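Local coordinates for protein catechol O-methyltransferase (Niastella koreensis GR20-10, PDB 7CVX) that transfers the methyl group of S-adenosyl-L-methionine, with magnesium as cofactor, to either hydroxyl of catechol-like compounds such as protocatechuic acid, without regiospecificity, at residues A34-I39 and G65-Y70; C56-I61 and R77-N82. All coordinates share one frame; numbering follows the deposited sequence.

Interaction 1 of 2, residues A34-I39 and G65-Y70; sequences AGMPAI and GTLAGY. With SAH (S-adenosyl-L-homocysteine), chain F; DHB (3,4-dihydroxybenzoic acid), chain G.
The glycine-rich loop that follows the first strand of the Rossmann-like methyltransferase fold, 65-70, meets the loop 34-39 beside the bound S-adenosyl-L-homocysteine and 3,4-dihydroxybenzoic acid, with Leu67 pushed in among Met36, Pro37 and Ile39. Leu67 lies in a type II' turn from Thr66 to Gly69, closed by Gly69 N to Thr66 O, and its CG stands anti to the backbone N (chi1 -167°), which sends the two methyls towards the other loop. CD1 lies against Pro37 CG at 3.7 Å, the two side chains sliding past each other in opposite directions. CD2 touches the carbonyl O of Pro37 at 3.5 Å and meets Ile39 CG1, whose side chain crosses it at about a right angle. Met36 bends at chi3 (58°), bringing its terminal methyl CE over the Leu67 backbone, 3.5 Å from Leu67 C, and beside Ala68 CB at 3.9 Å. Both loops also face the ligands. Gly65 O accepts a hydrogen bond from the amino N of S-adenosyl-L-homocysteine (2.9 Å), while Leu67 N gives the ribose O3' a weak, bent one and is also bonded to Glu89. Ile39 CD1 reaches 3.4 Å from O4 of dihydroxybenzoic acid, and Pro37 CG lies 3.7 Å from its ring atom C1. Shortening Leu67 to an alanine is likely to take from Pro37 and Ile39 the methyls they pack on, and from Met36 CE part of its support, opening a gap beside the ribose O3'. The direct contact between the loops is van der Waals packing, and the bound product touches both; packing without directional bonds could accommodate the conformational changes that accompany binding of S-adenosyl-L-methionine and metal.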
ATOM      1  N   ALA B  34      22.130  15.697 -16.665  1.00 15.70           N
ATOM      2  CA  ALA B  34      21.271  15.625 -17.871  1.00 15.15           C
ATOM      3  C   ALA B  34      20.136  16.674 -17.838  1.00 14.78           C
ATOM      4  O   ALA B  34      19.326  16.665 -18.742  1.00 16.81           O
ATOM      5  CB  ALA B  34      20.728  14.235 -18.029  1.00 14.80           C
ATOM      6  N   GLY B  35      20.067  17.544 -16.840  1.00 15.27           N
ATOM      7  CA  GLY B  35      19.035  18.609 -16.790  1.00 15.03           C
ATOM      8  C   GLY B  35      17.631  18.033 -16.591  1.00 13.98           C
ATOM      9  O   GLY B  35      16.640  18.668 -16.933  1.00 13.97           O
ATOM     10  N   MET B  36      17.548  16.844 -16.007  1.00 13.27           N
ATOM     11  CA  MET B  36      16.286  16.115 -15.785  1.00 13.97           C
ATOM     12  C   MET B  36      15.726  16.509 -14.408  1.00 14.55           C
ATOM     13  O   MET B  36      16.449  16.855 -13.467  1.00 15.79           O
ATOM     14  CB  MET B  36      16.547  14.616 -15.906  1.00 14.40           C
ATOM     15  CG  MET B  36      17.020  14.210 -17.304  1.00 14.46           C
ATOM     16  SD  MET B  36      17.609  12.508 -17.403  1.00 16.97           S
ATOM     17  CE  MET B  36      16.180  11.562 -16.859  1.00 14.31           C
ATOM     18  N   PRO B  37      14.385  16.488 -14.290  1.00 13.77           N
ATOM     19  CA  PRO B  37      13.700  16.823 -13.051  1.00 14.35           C
ATOM     20  C   PRO B  37      13.975  15.776 -11.967  1.00 15.42           C
ATOM     21  O   PRO B  37      13.980  14.569 -12.260  1.00 15.79           O
ATOM     22  CB  PRO B  37      12.227  16.813 -13.479  1.00 13.43           C
ATOM     23  CG  PRO B  37      12.158  15.859 -14.649  1.00 14.21           C
ATOM     24  CD  PRO B  37      13.454  16.122 -15.380  1.00 12.85           C
ATOM     25  N   ALA B  38      14.161  16.241 -10.733  1.00 14.55           N
ATOM     26  CA  ALA B  38      14.401  15.389  -9.556  1.00 16.22           C
ATOM     27  C   ALA B  38      13.052  14.917  -9.013  1.00 15.50           C
ATOM     28  O   ALA B  38      12.692  15.260  -7.872  1.00 17.49           O
ATOM     29  CB  ALA B  38      15.214  16.161  -8.550  1.00 16.36           C
ATOM     30  N   ILE B  39      12.309  14.173  -9.829  1.00 14.42           N
ATOM     31  CA  ILE B  39      10.892  13.835  -9.554  1.00 14.75           C
ATOM     32  C   ILE B  39      10.717  12.312  -9.520  1.00 14.09           C
ATOM     33  O   ILE B  39       9.556  11.885  -9.485  1.00 15.96           O
ATOM     34  CB  ILE B  39       9.953  14.497 -10.575  1.00 14.96           C
ATOM     35  CG1 ILE B  39      10.161  14.026 -12.024  1.00 14.46           C
ATOM     36  CG2 ILE B  39      10.027  16.000 -10.440  1.00 16.36           C
ATOM     37  CD1 ILE B  39       9.170  14.628 -13.014  1.00 15.42           C
ATOM     38  N   GLY B  65       6.603   6.144 -18.266  1.00 14.89           N
ATOM     39  CA  GLY B  65       7.367   7.291 -17.744  1.00 15.91           C
ATOM     40  C   GLY B  65       8.607   6.805 -17.033  1.00 16.73           C
ATOM     41  O   GLY B  65       8.507   6.417 -15.858  1.00 17.11           O
ATOM     42  N   THR B  66       9.717   6.706 -17.755  1.00 17.19           N
ATOM     43  CA  THR B  66      10.957   6.084 -17.242  1.00 15.33           C
ATOM     44  C   THR B  66      11.797   7.095 -16.453  1.00 13.38           C
ATOM     45  O   THR B  66      12.366   6.694 -15.392  1.00 13.28           O
ATOM     46  CB  THR B  66      11.791   5.475 -18.369  1.00 15.16           C
ATOM     47  OG1 THR B  66      10.909   4.765 -19.252  1.00 15.37           O
ATOM     48  CG2 THR B  66      12.856   4.557 -17.800  1.00 15.80           C
ATOM     49  N   LEU B  67      11.885   8.344 -16.915  1.00 13.25           N
ATOM     50  CA  LEU B  67      12.876   9.317 -16.424  1.00 14.14           C
ATOM     51  C   LEU B  67      14.244   8.635 -16.416  1.00 15.49           C
ATOM     52  O   LEU B  67      14.645   8.193 -17.491  1.00 16.90           O
ATOM     53  CB  LEU B  67      12.397   9.865 -15.076  1.00 14.61           C
ATOM     54  CG  LEU B  67      13.113  11.099 -14.552  1.00 14.01           C
ATOM     55  CD1 LEU B  67      12.829  12.314 -15.414  1.00 14.52           C
ATOM     56  CD2 LEU B  67      12.666  11.421 -13.123  1.00 14.95           C
ATOM     57  N   ALA B  68      14.896   8.459 -15.270  1.00 12.90           N
ATOM     58  CA  ALA B  68      16.289   7.989 -15.187  1.00 13.50           C
ATOM     59  C   ALA B  68      16.274   6.509 -14.810  1.00 12.82           C
ATOM     60  O   ALA B  68      17.332   5.933 -14.622  1.00 14.41           O
ATOM     61  CB  ALA B  68      17.078   8.854 -14.234  1.00 14.79           C
ATOM     62  N   GLY B  69      15.077   5.904 -14.736  1.00 12.20           N
ATOM     63  CA  GLY B  69      14.932   4.485 -14.378  1.00 13.23           C
ATOM     64  C   GLY B  69      14.977   4.213 -12.881  1.00 13.53           C
ATOM     65  O   GLY B  69      15.139   3.058 -12.516  1.00 12.17           O
ATOM     66  N   TYR B  70      14.881   5.222 -12.022  1.00 14.06           N
ATOM     67  CA  TYR B  70      14.868   4.981 -10.551  1.00 12.70           C
ATOM     68  C   TYR B  70      13.713   4.033 -10.140  1.00 13.30           C
ATOM     69  O   TYR B  70      13.963   2.984  -9.538  1.00 12.88           O
ATOM     70  CB  TYR B  70      14.914   6.340  -9.844  1.00 13.91           C
ATOM     71  CG  TYR B  70      15.144   6.200  -8.365  1.00 12.89           C
ATOM     72  CD1 TYR B  70      14.080   6.016  -7.521  1.00 12.13           C
ATOM     73  CD2 TYR B  70      16.408   6.221  -7.821  1.00 13.07           C
ATOM     74  CE1 TYR B  70      14.274   5.859  -6.160  1.00 13.12           C
ATOM     75  CE2 TYR B  70      16.630   6.021  -6.475  1.00 15.04           C
ATOM     76  CZ  TYR B  70      15.554   5.808  -5.636  1.00 14.07           C
ATOM     77  OH  TYR B  70      15.682   5.612  -4.291  1.00 14.92           O
TER
HETATM   78  N   SAH F 301       8.648   6.778 -13.014  1.00 16.01           N
HETATM   79  CA  SAH F 301       9.875   7.607 -12.854  1.00 14.44           C
HETATM   80  CB  SAH F 301       9.543   9.092 -12.999  1.00 14.87           C
HETATM   81  CG  SAH F 301       8.821   9.410 -14.306  1.00 13.76           C
HETATM   82  SD  SAH F 301       8.765  11.198 -14.542  1.00 14.14           S
HETATM   83  C   SAH F 301      10.486   7.410 -11.466  1.00 17.09           C
HETATM   84  O   SAH F 301       9.767   7.540 -10.458  1.00 14.43           O
HETATM   85  OXT SAH F 301      11.716   7.180 -11.380  1.00 17.54           O
HETATM   86  C5' SAH F 301       7.719  11.325 -16.019  1.00 14.88           C
HETATM   87  C4' SAH F 301       8.377  10.881 -17.287  1.00 13.87           C
HETATM   88  O4' SAH F 301       7.372  10.752 -18.309  1.00 15.77           O
HETATM   89  C3' SAH F 301       9.473  11.788 -17.861  1.00 14.51           C
HETATM   90  O3' SAH F 301      10.642  11.013 -18.108  1.00 13.67           O
HETATM   91  C2' SAH F 301       8.854  12.282 -19.177  1.00 15.00           C
HETATM   92  O2' SAH F 301       9.808  12.537 -20.170  1.00 16.55           O
HETATM   93  C1' SAH F 301       7.941  11.107 -19.532  1.00 14.42           C
HETATM   94  N9  SAH F 301       6.849  11.456 -20.423  1.00 13.73           N
HETATM   95  C8  SAH F 301       6.208  12.669 -20.567  1.00 16.22           C
HETATM   96  N7  SAH F 301       5.263  12.640 -21.500  1.00 16.72           N
HETATM   97  C5  SAH F 301       5.287  11.320 -21.946  1.00 14.96           C
HETATM   98  C6  SAH F 301       4.552  10.631 -22.931  1.00 15.71           C
HETATM   99  N6  SAH F 301       3.595  11.205 -23.644  1.00 16.15           N
HETATM  100  N1  SAH F 301       4.859   9.334 -23.178  1.00 17.80           N
HETATM  101  C2  SAH F 301       5.840   8.760 -22.471  1.00 16.60           C
HETATM  102  N3  SAH F 301       6.583   9.299 -21.501  1.00 15.38           N
HETATM  103  C4  SAH F 301       6.274  10.597 -21.312  1.00 14.40           C
HETATM  104  C1  DHB G 302      10.165  17.482 -17.305  1.00 23.44           C
HETATM  105  C2  DHB G 302       9.519  16.245 -17.468  1.00 24.73           C
HETATM  106  C3  DHB G 302       8.440  15.920 -16.634  1.00 25.99           C
HETATM  107  O3  DHB G 302       7.777  14.736 -16.786  1.00 28.58           O
HETATM  108  C4  DHB G 302       8.000  16.833 -15.664  1.00 24.51           C
HETATM  109  O4  DHB G 302       6.952  16.528 -14.835  1.00 21.21           O
HETATM  110  C5  DHB G 302       8.656  18.047 -15.509  1.00 25.75           C
HETATM  111  C6  DHB G 302       9.726  18.365 -16.330  1.00 23.50           C
HETATM  112  C   DHB G 302      11.341  17.852 -18.135  1.00 22.79           C
HETATM  113  O1  DHB G 302      11.841  18.999 -17.936  1.00 23.55           O
HETATM  114  O2  DHB G 302      11.774  17.006 -18.953  1.00 25.87           O

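Interaction 2 of 2, residues C56-I61 and R77-N82; sequences CQAKNI and RALPKN
Leu79 and Ile61 form the close-packed side of this contact, where the turn entering strand 60-64 meets the loop 77-82 that leads on to strand 84-89. One methyl of Leu79 does most of the touching: CD2 lies 3.4 Å from the carbonyl O of Ala58 and 3.8 Å from Ile61 CD1. With CG anti to the carbonyl carbon (chi1 -65°), chi2 (172°) extends CD1 away from CA and turns CD2, the other branch, to the facing segment. Leu85 of the neighbouring strand touches both Ile61 and Leu79 and continues the apolar layer.

Towards solvent the fit is looser. The aliphatic part of Lys59, bent at chi2, crosses the ring of Pro80 at about a right angle, CD to CG 3.8 Å, and Pro80 CD rests 3.6 Å from Ala58 O. No direct hydrogen bond spans the segments; instead water 1 donates to Ala58 O (2.6 Å) and to Ala78 O (2.7 Å), tying together two backbone carbonyls that could not bond to each other.

Segment 56-61 is tied to the sheet: the side-chain OD2 of Asp134 accepts from the backbone N of Lys59 and of Asn60, and Ile61 pairs with strand 84-89. The leucine after helix 70-76 thus covers the start of the preceding strand, as the chain completes the right-handed beta-alpha-beta crossover from 60-64 to 84-89 of a Rossmann-like methyltransferase.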
ATOM      1  N   CYS B  56       2.081  -9.137  -5.934  1.00 15.64           N
ATOM      2  CA  CYS B  56       1.588  -9.487  -7.290  1.00 17.19           C
ATOM      3  C   CYS B  56       2.268 -10.751  -7.826  1.00 19.03           C
ATOM      4  O   CYS B  56       1.794 -11.266  -8.885  1.00 18.41           O
ATOM      5  CB  CYS B  56       1.815  -8.360  -8.290  1.00 17.47           C
ATOM      6  SG  CYS B  56       0.727  -6.959  -7.960  1.00 21.66           S
ATOM      7  N   GLN B  57       3.369 -11.178  -7.211  1.00 16.54           N
ATOM      8  CA  GLN B  57       4.263 -12.236  -7.740  1.00 18.05           C
ATOM      9  C   GLN B  57       4.521 -11.880  -9.205  1.00 17.80           C
ATOM     10  O   GLN B  57       4.450 -12.735 -10.077  1.00 18.28           O
ATOM     11  CB  GLN B  57       3.629 -13.608  -7.494  1.00 19.08           C
ATOM     12  CG  GLN B  57       3.509 -13.895  -6.012  1.00 22.58           C
ATOM     13  CD  GLN B  57       2.683 -15.106  -5.693  1.00 27.82           C
ATOM     14  OE1 GLN B  57       1.537 -15.011  -5.227  1.00 28.97           O
ATOM     15  NE2 GLN B  57       3.272 -16.262  -5.947  1.00 28.43           N
ATOM     16  N   ALA B  58       4.883 -10.631  -9.453  1.00 19.40           N
ATOM     17  CA  ALA B  58       4.947 -10.106 -10.825  1.00 17.55           C
ATOM     18  C   ALA B  58       6.043 -10.834 -11.611  1.00 17.24           C
ATOM     19  O   ALA B  58       7.168 -10.936 -11.119  1.00 19.86           O
ATOM     20  CB  ALA B  58       5.173  -8.605 -10.827  1.00 17.49           C
ATOM     21  N   LYS B  59       5.725 -11.256 -12.834  1.00 17.31           N
ATOM     22  CA  LYS B  59       6.687 -11.719 -13.883  1.00 19.23           C
ATOM     23  C   LYS B  59       6.801 -10.715 -15.038  1.00 19.98           C
ATOM     24  O   LYS B  59       7.818 -10.772 -15.778  1.00 18.11           O
ATOM     25  CB  LYS B  59       6.214 -13.024 -14.535  1.00 23.04           C
ATOM     26  CG  LYS B  59       5.782 -14.118 -13.576  1.00 31.16           C
ATOM     27  CD  LYS B  59       6.856 -14.474 -12.547  1.00 35.17           C
ATOM     28  CE  LYS B  59       6.333 -15.275 -11.376  1.00 39.93           C
ATOM     29  NZ  LYS B  59       6.140 -16.694 -11.759  1.00 45.35           N
ATOM     30  N   ASN B  60       5.726  -9.970 -15.322  1.00 20.12           N
ATOM     31  CA  ASN B  60       5.658  -9.007 -16.451  1.00 19.84           C
ATOM     32  C   ASN B  60       5.129  -7.687 -15.880  1.00 17.65           C
ATOM     33  O   ASN B  60       3.973  -7.676 -15.376  1.00 17.82           O
ATOM     34  CB  ASN B  60       4.813  -9.603 -17.582  1.00 24.23           C
ATOM     35  CG  ASN B  60       4.982  -8.950 -18.939  1.00 31.57           C
ATOM     36  OD1 ASN B  60       4.068  -9.038 -19.768  1.00 37.01           O
ATOM     37  ND2 ASN B  60       6.128  -8.331 -19.201  1.00 36.18           N
ATOM     38  N   ILE B  61       5.933  -6.632 -15.937  1.00 15.89           N
ATOM     39  CA  ILE B  61       5.544  -5.263 -15.475  1.00 15.35           C
ATOM     40  C   ILE B  61       5.584  -4.286 -16.646  1.00 15.66           C
ATOM     41  O   ILE B  61       6.537  -4.356 -17.481  1.00 15.52           O
ATOM     42  CB  ILE B  61       6.429  -4.815 -14.312  1.00 15.42           C
ATOM     43  CG1 ILE B  61       6.306  -5.809 -13.160  1.00 15.52           C
ATOM     44  CG2 ILE B  61       6.082  -3.379 -13.871  1.00 13.94           C
ATOM     45  CD1 ILE B  61       7.217  -5.513 -11.985  1.00 15.90           C
ATOM     46  N   ARG B  77      13.783  -5.240  -9.651  1.00 13.79           N
ATOM     47  CA  ARG B  77      14.495  -6.060  -8.656  1.00 16.16           C
ATOM     48  C   ARG B  77      13.541  -7.051  -7.989  1.00 16.90           C
ATOM     49  O   ARG B  77      14.058  -8.000  -7.408  1.00 20.43           O
ATOM     50  CB  ARG B  77      15.221  -5.142  -7.691  1.00 14.83           C
ATOM     51  CG  ARG B  77      16.568  -4.710  -8.245  1.00 15.45           C
ATOM     52  CD  ARG B  77      17.256  -3.673  -7.390  1.00 16.57           C
ATOM     53  NE  ARG B  77      18.611  -3.448  -7.861  1.00 18.27           N
ATOM     54  CZ  ARG B  77      19.446  -2.563  -7.331  1.00 17.29           C
ATOM     55  NH1 ARG B  77      19.032  -1.774  -6.339  1.00 17.55           N
ATOM     56  NH2 ARG B  77      20.661  -2.426  -7.850  1.00 18.01           N
ATOM     57  N   ALA B  78      12.217  -6.866  -8.093  1.00 15.24           N
ATOM     58  CA  ALA B  78      11.214  -7.837  -7.557  1.00 15.11           C
ATOM     59  C   ALA B  78      11.059  -9.007  -8.535  1.00 16.79           C
ATOM     60  O   ALA B  78      10.455 -10.008  -8.148  1.00 19.15           O
ATOM     61  CB  ALA B  78       9.912  -7.125  -7.328  1.00 16.88           C
ATOM     62  N   LEU B  79      11.512  -8.845  -9.770  1.00 16.24           N
ATOM     63  CA  LEU B  79      11.262  -9.859 -10.835  1.00 16.95           C
ATOM     64  C   LEU B  79      12.190 -11.048 -10.630  1.00 19.27           C
ATOM     65  O   LEU B  79      13.330 -10.896 -10.208  1.00 21.70           O
ATOM     66  CB  LEU B  79      11.488  -9.266 -12.224  1.00 17.74           C
ATOM     67  CG  LEU B  79      10.532  -8.153 -12.665  1.00 17.76           C
ATOM     68  CD1 LEU B  79      11.039  -7.550 -13.973  1.00 17.66           C
ATOM     69  CD2 LEU B  79       9.104  -8.666 -12.785  1.00 18.99           C
ATOM     70  N   PRO B  80      11.751 -12.241 -11.077  1.00 21.39           N
ATOM     71  CA  PRO B  80      12.666 -13.345 -11.291  1.00 22.96           C
ATOM     72  C   PRO B  80      13.503 -12.956 -12.514  1.00 22.05           C
ATOM     73  O   PRO B  80      13.139 -12.056 -13.260  1.00 21.13           O
ATOM     74  CB  PRO B  80      11.727 -14.521 -11.576  1.00 23.90           C
ATOM     75  CG  PRO B  80      10.557 -13.870 -12.286  1.00 24.11           C
ATOM     76  CD  PRO B  80      10.397 -12.547 -11.552  1.00 22.88           C
ATOM     77  N   LYS B  81      14.573 -13.713 -12.748  1.00 25.50           N
ATOM     78  CA  LYS B  81      15.498 -13.483 -13.876  1.00 23.91           C
ATOM     79  C   LYS B  81      14.765 -13.545 -15.215  1.00 24.09           C
ATOM     80  O   LYS B  81      15.135 -12.720 -16.101  1.00 22.83           O
ATOM     81  CB  LYS B  81      16.664 -14.471 -13.805  1.00 28.66           C
ATOM     82  CG  LYS B  81      17.759 -14.061 -12.824  1.00 35.06           C
ATOM     83  CD  LYS B  81      18.458 -12.771 -13.219  1.00 40.10           C
ATOM     84  CE  LYS B  81      19.726 -12.486 -12.433  1.00 40.06           C
ATOM     85  NZ  LYS B  81      19.428 -11.728 -11.194  1.00 41.59           N
ATOM     86  N   ASN B  82      13.785 -14.450 -15.380  1.00 23.72           N
ATOM     87  CA  ASN B  82      13.013 -14.615 -16.645  1.00 25.49           C
ATOM     88  C   ASN B  82      11.822 -13.634 -16.653  1.00 24.98           C
ATOM     89  O   ASN B  82      10.962 -13.717 -17.573  1.00 26.54           O
ATOM     90  CB  ASN B  82      12.571 -16.078 -16.860  1.00 26.72           C
ATOM     91  CG  ASN B  82      11.648 -16.678 -15.811  1.00 34.58           C
ATOM     92  OD1 ASN B  82      11.307 -16.065 -14.794  1.00 34.75           O
ATOM     93  ND2 ASN B  82      11.239 -17.918 -16.040  1.00 34.32           N
TER
HETATM   94  O   HOH W   1       7.993 -10.971  -8.608  1.00 35.01           O

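The two contacts lie at opposite ends of strand 60-64 and of helix 70-76, their centres about 22 Å apart, with no direct touch between them. Strand 60-64 begins in interaction 2 and runs into the cofactor loop of interaction 1; helix 70-76 then returns the chain to residues 77-82. Interaction 1 is the ligand end: it holds residues that bind S-adenosyl-L-homocysteine, and the side chain of Ile39 is about 6 Å from the magnesium ion. Interaction 2 does not reach the ligands: the side chain of Ile61 is about 11 Å from S-adenosyl-L-homocysteine, and the contact packs the far end of the same beta-alpha-beta unit.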